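Local coordinates for protein succinyl-CoA ligase (ADP-forming) subunit alpha (Methanosaeta concilii, PDB 6HXI) that belongs to the CoA-ligase family, binds coenzyme A and assembles with chains of citrate lyase into an eight-chain complex, at residues N153-T157 and I158-I162; S176-G179 and G180-N183; P208-M212 and L213-L217. All coordinates share one frame; numbering follows the deposited sequence.

Contact 1. Residues N153-T157 and I158-I162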
loop_
_atom_site.group_PDB
_atom_site.type_symbol
_atom_site.label_atom_id
_atom_site.label_comp_id
_atom_site.label_asym_id
_atom_site.label_seq_id
_atom_site.Cartn_x
_atom_site.Cartn_y
_atom_site.Cartn_z
ATOM N N ASN B 153 -25.302 -33.749 -20.111
ATOM C CA ASN B 153 -25.421 -33.176 -21.459
ATOM C C ASN B 153 -26.422 -33.870 -22.371
ATOM O O ASN B 153 -26.547 -33.466 -23.532
ATOM C CB ASN B 153 -24.062 -33.159 -22.129
ATOM C CG ASN B 153 -23.066 -32.257 -21.428
ATOM O OD1 ASN B 153 -23.281 -31.067 -21.282
ATOM N ND2 ASN B 153 -21.909 -32.800 -21.063
ATOM N N THR B 154 -27.135 -34.904 -21.883
ATOM C CA THR B 154 -28.091 -35.629 -22.739
ATOM C C THR B 154 -29.072 -34.690 -23.422
ATOM O O THR B 154 -29.746 -33.904 -22.750
ATOM C CB THR B 154 -28.802 -36.714 -21.972
ATOM O OG1 THR B 154 -27.821 -37.549 -21.376
ATOM C CG2 THR B 154 -29.733 -37.540 -22.851
ATOM N N ALA B 155 -29.131 -34.789 -24.770
ATOM C CA ALA B 155 -30.013 -34.060 -25.696
ATOM C C ALA B 155 -29.584 -32.615 -25.999
ATOM O O ALA B 155 -30.363 -31.850 -26.552
ATOM C CB ALA B 155 -31.465 -34.115 -25.247
ATOM N N GLY B 156 -28.332 -32.289 -25.697
ATOM C CA GLY B 156 -27.677 -31.048 -26.086
ATOM C C GLY B 156 -28.278 -29.718 -25.719
ATOM O O GLY B 156 -28.516 -29.439 -24.542
ATOM N N THR B 157 -28.420 -28.843 -26.711
ATOM C CA THR B 157 -28.894 -27.464 -26.508
ATOM C C THR B 157 -30.371 -27.371 -26.197
ATOM O O THR B 157 -31.135 -28.256 -26.587
ATOM C CB THR B 157 -28.517 -26.576 -27.714
ATOM O OG1 THR B 157 -29.259 -26.978 -28.869
ATOM C CG2 THR B 157 -27.014 -26.617 -28.028
ATOM N N ILE B 158 -30.795 -26.253 -25.565
ATOM C CA ILE B 158 -32.216 -26.008 -25.266
ATOM C C ILE B 158 -33.019 -25.880 -26.569
ATOM O O ILE B 158 -34.183 -26.304 -26.614
ATOM C CB ILE B 158 -32.391 -24.830 -24.258
ATOM C CG1 ILE B 158 -32.178 -25.322 -22.815
ATOM C CG2 ILE B 158 -33.740 -24.135 -24.358
ATOM C CD1 ILE B 158 -33.202 -26.315 -22.237
ATOM N N GLU B 159 -32.379 -25.373 -27.641
ATOM C CA GLU B 159 -32.997 -25.272 -28.975
ATOM C C GLU B 159 -33.356 -26.674 -29.482
ATOM O O GLU B 159 -34.475 -26.905 -29.935
ATOM C CB GLU B 159 -32.060 -24.542 -29.964
ATOM C CG GLU B 159 -32.188 -23.023 -29.884
ATOM C CD GLU B 159 -30.995 -22.186 -30.316
ATOM O OE1 GLU B 159 -31.212 -21.012 -30.698
ATOM O OE2 GLU B 159 -29.847 -22.680 -30.240
ATOM N N ASN B 160 -32.416 -27.617 -29.348
ATOM C CA ASN B 160 -32.615 -29.017 -29.709
ATOM C C ASN B 160 -33.695 -29.657 -28.833
ATOM O O ASN B 160 -34.532 -30.382 -29.366
ATOM C CB ASN B 160 -31.298 -29.798 -29.635
ATOM C CG ASN B 160 -31.447 -31.238 -30.031
ATOM O OD1 ASN B 160 -31.733 -31.589 -31.181
ATOM N ND2 ASN B 160 -31.353 -32.101 -29.058
ATOM N N ILE B 161 -33.719 -29.360 -27.512
ATOM C CA ILE B 161 -34.755 -29.879 -26.601
ATOM C C ILE B 161 -36.138 -29.428 -27.059
ATOM O O ILE B 161 -37.059 -30.252 -27.123
ATOM C CB ILE B 161 -34.449 -29.542 -25.112
ATOM C CG1 ILE B 161 -33.440 -30.532 -24.552
ATOM C CG2 ILE B 161 -35.712 -29.476 -24.219
ATOM C CD1 ILE B 161 -32.389 -29.857 -23.908
ATOM N N ILE B 162 -36.260 -28.133 -27.435
ATOM C CA ILE B 162 -37.501 -27.535 -27.937
ATOM C C ILE B 162 -37.883 -28.146 -29.289
ATOM O O ILE B 162 -39.012 -28.632 -29.435
ATOM C CB ILE B 162 -37.419 -25.983 -27.956
ATOM C CG1 ILE B 162 -37.377 -25.425 -26.514
ATOM C CG2 ILE B 162 -38.585 -25.396 -28.733
ATOM C CD1 ILE B 162 -36.765 -24.020 -26.363
#
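Thr-157 and Asn-160 meet with their side chains crossing at about a right angle, where a loop turns into helix 158-163. Thr-157 is the N-cap. Its OG1 lies between its own backbone N and carbonyl carbon (chi1 68°), a setting that swings the hydroxyl over the first turn, and there Thr-157 OG1 accepts from Asn-160 N at 3.3 Å. A hydroxyl residue suits this place, since its oxygen accepts from an N-H of the first turn that has no preceding helix carbonyl. Asn-160 sends its own side chain the opposite way along the chain: with CG anti to the backbone N, its amide extends back toward the loop, and Asn-160 ND2 gives a short bond of 2.7 Å to Ala-155 O. The acceptor lies almost in the plane of the Asn-160 amide, but the donor stands above the Ala-155 carbonyl plane, 46° out of it. The same ND2 also serves Asn-183 of helix 179-192, so both partners fix how the amide is turned.

Ile-161 closes the apolar side, its CG1 packing on Ala-155 CB at 4.1 Å. On the backbone, Ile-161 N donates to Thr-157 O at 3.0 Å. Asn-153 to Gly-156 form a type II beta turn; Ala-155 takes its positive phi with only a small methyl, and Gly-156 readily adopts the next one. At the exposed corner, Glu-159 pairs with Lys-342. The chemistry implies a helix start pinned twice, a hydroxyl meeting a backbone N-H and an amide N-H meeting a loop carbonyl, so that the turn and the helix probably keep one fixed relation.

Contact 2. Residues S176-G179 and G180-N183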
loop_
_atom_site.group_PDB
_atom_site.type_symbol
_atom_site.label_atom_id
_atom_site.label_comp_id
_atom_site.label_asym_id
_atom_site.label_seq_id
_atom_site.Cartn_x
_atom_site.Cartn_y
_atom_site.Cartn_z
ATOM N N SER B 176 -30.319 -47.157 -26.618
ATOM C CA SER B 176 -29.255 -47.316 -27.600
ATOM C C SER B 176 -27.913 -47.641 -26.920
ATOM O O SER B 176 -27.834 -47.714 -25.691
ATOM C CB SER B 176 -29.129 -46.068 -28.469
ATOM O OG SER B 176 -28.662 -44.955 -27.722
ATOM N N LYS B 177 -26.876 -47.864 -27.722
ATOM C CA LYS B 177 -25.520 -48.030 -27.218
ATOM C C LYS B 177 -24.853 -46.658 -27.334
ATOM O O LYS B 177 -24.299 -46.155 -26.371
ATOM C CB LYS B 177 -24.756 -49.098 -28.016
ATOM C CG LYS B 177 -24.811 -50.458 -27.354
ATOM C CD LYS B 177 -24.617 -51.593 -28.340
ATOM C CE LYS B 177 -24.532 -52.902 -27.586
ATOM N NZ LYS B 177 -24.266 -54.076 -28.469
ATOM N N SER B 178 -25.001 -46.018 -28.495
ATOM C CA SER B 178 -24.426 -44.721 -28.828
ATOM C C SER B 178 -25.118 -43.532 -28.164
ATOM O O SER B 178 -26.345 -43.443 -28.152
ATOM C CB SER B 178 -24.429 -44.545 -30.343
ATOM O OG SER B 178 -24.050 -43.245 -30.761
ATOM N N GLY B 179 -24.307 -42.594 -27.684
ATOM C CA GLY B 179 -24.781 -41.361 -27.079
ATOM C C GLY B 179 -25.276 -40.361 -28.108
ATOM O O GLY B 179 -26.361 -39.800 -27.947
ATOM N N GLY B 180 -24.475 -40.123 -29.156
ATOM C CA GLY B 180 -24.809 -39.192 -30.238
ATOM C C GLY B 180 -26.029 -39.632 -31.034
ATOM O O GLY B 180 -26.868 -38.808 -31.435
ATOM N N MET B 181 -26.146 -40.961 -31.230
ATOM C CA MET B 181 -27.277 -41.553 -31.930
ATOM C C MET B 181 -28.528 -41.525 -31.091
ATOM O O MET B 181 -29.612 -41.534 -31.654
ATOM C CB MET B 181 -26.951 -42.945 -32.455
ATOM C CG MET B 181 -25.964 -42.930 -33.617
ATOM S SD MET B 181 -26.242 -41.658 -34.886
ATOM C CE MET B 181 -27.836 -42.067 -35.433
ATOM N N LEU B 182 -28.387 -41.413 -29.746
ATOM C CA LEU B 182 -29.521 -41.255 -28.821
ATOM C C LEU B 182 -30.172 -39.884 -29.110
ATOM O O LEU B 182 -31.393 -39.777 -29.129
ATOM C CB LEU B 182 -29.047 -41.356 -27.342
ATOM C CG LEU B 182 -30.040 -41.015 -26.217
ATOM C CD1 LEU B 182 -30.958 -42.171 -25.930
ATOM C CD2 LEU B 182 -29.300 -40.669 -24.942
ATOM N N ASN B 183 -29.350 -38.879 -29.415
ATOM C CA ASN B 183 -29.849 -37.540 -29.713
ATOM C C ASN B 183 -30.480 -37.463 -31.084
ATOM O O ASN B 183 -31.512 -36.816 -31.242
ATOM C CB ASN B 183 -28.786 -36.466 -29.500
ATOM C CG ASN B 183 -29.358 -35.084 -29.337
ATOM O OD1 ASN B 183 -30.540 -34.909 -29.017
ATOM N ND2 ASN B 183 -28.527 -34.067 -29.536
#
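Ser-178 and Met-181 make the capping contact at the start of helix 179-192. Among the polar bonds, a well-formed one runs from Met-181 N to Ser-178 OG, 3.1 Å long and fairly straight at 160°; the serine is the N-cap, and its OG stands anti to its backbone N (chi1 172°), which brings the hydroxyl to Met-181 N. The backbone bonds are weak: Leu-182 N is shared between Ser-178 O and Gly-179 O, and Asn-183 N makes a long, weak bond to Gly-179 O, 3.5 Å. Gly-179 O also accepts from Asn-344 ND2 of the neighbouring citrate lyase chain. A second serine joins in: Ser-176 OG donates to Ser-178 O at 2.8 Å, tilted 25° from the carbonyl plane.

In van der Waals contact, Met-181 CB lies 3.4 Å from Ser-178 OG and Leu-182 CB 3.6 Å from Ser-176 OG.

Ligand contacts use the glycines, whose bare backbone allows close approach: Gly-179 touches coenzyme A, and Gly-180 N hydrogen-bonds to a citrate anion, probably taken up from the crystallisation liquor. A serine-capped, glycine-rich helix start following a parallel strand, with an anion at one of its N-H groups, is typical of ligand sites in Rossmann-like beta-alpha-beta folds.

Contact 3. Residues P208-M212 and L213-L217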
loop_
_atom_site.group_PDB
_atom_site.type_symbol
_atom_site.label_atom_id
_atom_site.label_comp_id
_atom_site.label_asym_id
_atom_site.label_seq_id
_atom_site.Cartn_x
_atom_site.Cartn_y
_atom_site.Cartn_z
ATOM N N PRO B 208 -21.137 -53.306 -20.324
ATOM C CA PRO B 208 -21.732 -52.088 -19.740
ATOM C C PRO B 208 -22.182 -52.291 -18.292
ATOM O O PRO B 208 -22.235 -53.422 -17.823
ATOM C CB PRO B 208 -22.903 -51.797 -20.677
ATOM C CG PRO B 208 -23.332 -53.199 -21.172
ATOM C CD PRO B 208 -22.103 -54.041 -21.183
ATOM N N GLY B 209 -22.500 -51.192 -17.602
ATOM C CA GLY B 209 -22.995 -51.218 -16.229
ATOM C C GLY B 209 -24.378 -51.828 -16.179
ATOM O O GLY B 209 -24.726 -52.529 -15.222
ATOM N N SER B 210 -25.165 -51.584 -17.248
ATOM C CA SER B 210 -26.507 -52.117 -17.444
ATOM C C SER B 210 -26.669 -52.421 -18.929
ATOM O O SER B 210 -26.195 -51.659 -19.781
ATOM C CB SER B 210 -27.569 -51.118 -16.994
ATOM O OG SER B 210 -27.413 -49.853 -17.619
ATOM N N ASN B 211 -27.285 -53.558 -19.234
ATOM C CA ASN B 211 -27.527 -54.009 -20.593
ATOM C C ASN B 211 -28.799 -53.365 -21.111
ATOM O O ASN B 211 -29.572 -52.816 -20.324
ATOM C CB ASN B 211 -27.610 -55.548 -20.625
ATOM C CG ASN B 211 -26.245 -56.179 -20.410
ATOM O OD1 ASN B 211 -25.899 -56.606 -19.304
ATOM N ND2 ASN B 211 -25.390 -56.129 -21.438
ATOM N N MET B 212 -29.009 -53.393 -22.430
ATOM C CA MET B 212 -30.206 -52.802 -23.018
ATOM C C MET B 212 -31.477 -53.420 -22.448
ATOM O O MET B 212 -32.433 -52.683 -22.180
ATOM C CB MET B 212 -30.202 -52.928 -24.545
ATOM C CG MET B 212 -29.280 -51.951 -25.243
ATOM S SD MET B 212 -29.305 -52.300 -27.016
ATOM C CE MET B 212 -28.422 -51.042 -27.580
ATOM N N LEU B 213 -31.487 -54.761 -22.243
ATOM C CA LEU B 213 -32.657 -55.488 -21.722
ATOM C C LEU B 213 -33.124 -54.987 -20.366
ATOM O O LEU B 213 -34.330 -54.926 -20.157
ATOM C CB LEU B 213 -32.464 -57.020 -21.703
ATOM C CG LEU B 213 -33.702 -57.857 -21.287
ATOM C CD1 LEU B 213 -34.881 -57.670 -22.265
ATOM C CD2 LEU B 213 -33.344 -59.319 -21.098
ATOM N N ASP B 214 -32.195 -54.590 -19.466
ATOM C CA ASP B 214 -32.533 -54.057 -18.137
ATOM C C ASP B 214 -33.553 -52.921 -18.293
ATOM O O ASP B 214 -34.640 -52.982 -17.693
ATOM C CB ASP B 214 -31.267 -53.555 -17.402
ATOM C CG ASP B 214 -30.135 -54.562 -17.256
ATOM O OD1 ASP B 214 -30.266 -55.692 -17.786
ATOM O OD2 ASP B 214 -29.109 -54.216 -16.620
ATOM N N HIS B 215 -33.218 -51.935 -19.179
ATOM C CA HIS B 215 -34.044 -50.781 -19.501
ATOM C C HIS B 215 -35.281 -51.172 -20.276
ATOM O O HIS B 215 -36.338 -50.664 -19.933
ATOM C CB HIS B 215 -33.237 -49.680 -20.193
ATOM C CG HIS B 215 -31.988 -49.329 -19.429
ATOM N ND1 HIS B 215 -32.038 -48.573 -18.272
ATOM C CD2 HIS B 215 -30.711 -49.717 -19.637
ATOM C CE1 HIS B 215 -30.796 -48.504 -17.823
ATOM N NE2 HIS B 215 -29.958 -49.168 -18.614
ATOM N N ILE B 216 -35.183 -52.118 -21.255
ATOM C CA ILE B 216 -36.339 -52.586 -22.039
ATOM C C ILE B 216 -37.401 -53.216 -21.119
ATOM O O ILE B 216 -38.605 -52.979 -21.315
ATOM C CB ILE B 216 -35.948 -53.500 -23.244
ATOM C CG1 ILE B 216 -35.206 -52.680 -24.320
ATOM C CG2 ILE B 216 -37.192 -54.190 -23.855
ATOM C CD1 ILE B 216 -34.595 -53.461 -25.495
ATOM N N LEU B 217 -36.944 -53.973 -20.094
ATOM C CA LEU B 217 -37.826 -54.618 -19.110
ATOM C C LEU B 217 -38.545 -53.606 -18.238
ATOM O O LEU B 217 -39.687 -53.849 -17.873
ATOM C CB LEU B 217 -37.100 -55.670 -18.255
ATOM C CG LEU B 217 -36.679 -56.947 -18.963
ATOM C CD1 LEU B 217 -35.959 -57.875 -18.005
ATOM C CD2 LEU B 217 -37.865 -57.655 -19.597
#
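His-215 reaches back from the first turn of helix 212-221 to Ser-210. The helix belongs to a beta-alpha-beta crossover between the parallel strands 196-201 and 227-233. Starting at the backbone, His-215 CB lies 3.7 Å from Met-212 O. Its CG stands anti to the carbonyl carbon (chi1 -51°), which directs the ring toward the preceding loop. Of the ring atoms, CD2 passes Asn-211 O obliquely at 3.4 Å. At the tip His-215 NE2 donates to Ser-210 OG over 2.8 Å, with the oxygen close to the ring plane. ND1 is bonded to Arg-218, one turn further on, and Ser-210 OG in turn bonds to Val-135 O, so the serine relays the histidine to the strand 134-136 of the neighbouring sheet. Histidine suits this place by offering two nitrogens at the edge of one flat ring, and both are used.

Asp-214, one residue earlier, doubles back in the same direction. Its OD2 takes a weak bond from Asn-211 N at 3.3 Å; a carboxylate near a helix start would also be favoured by the helix dipole. The stronger partner of Asp-214 OD2 is Arg-129, while Asn-211 directs its amide to Asp-238, which also binds Met-212 N. Met-212, extended beyond CG, runs into the apolar core against Val-175 and Ile-242, and Ile-216 packs on the same two residues. The regular helix pattern begins with Ile-216 N meeting Met-212 O at 3.0 Å.

From the N terminus the three contacts come in series, none enclosing or crossing another, and each closes the short bend where a loop enters a helix. Contact 1 leads from strand 149-150 into helix 158-163, contact 2 from strand 172-176 into helix 179-192, and contact 3 from the loop after strand 196-201 into helix 212-221. Contacts 1 and 2 touch through side chains, Thr-154 CG2 lying 3.8 Å from Leu-182 CD2. Contacts 2 and 3 meet where Met-212 CE packs 3.5 Å from Ser-176 C. Contact 2 therefore sits between the others, whose nearest atoms are about 12 Å apart, and the series joins three helix starts around one mixed sheet.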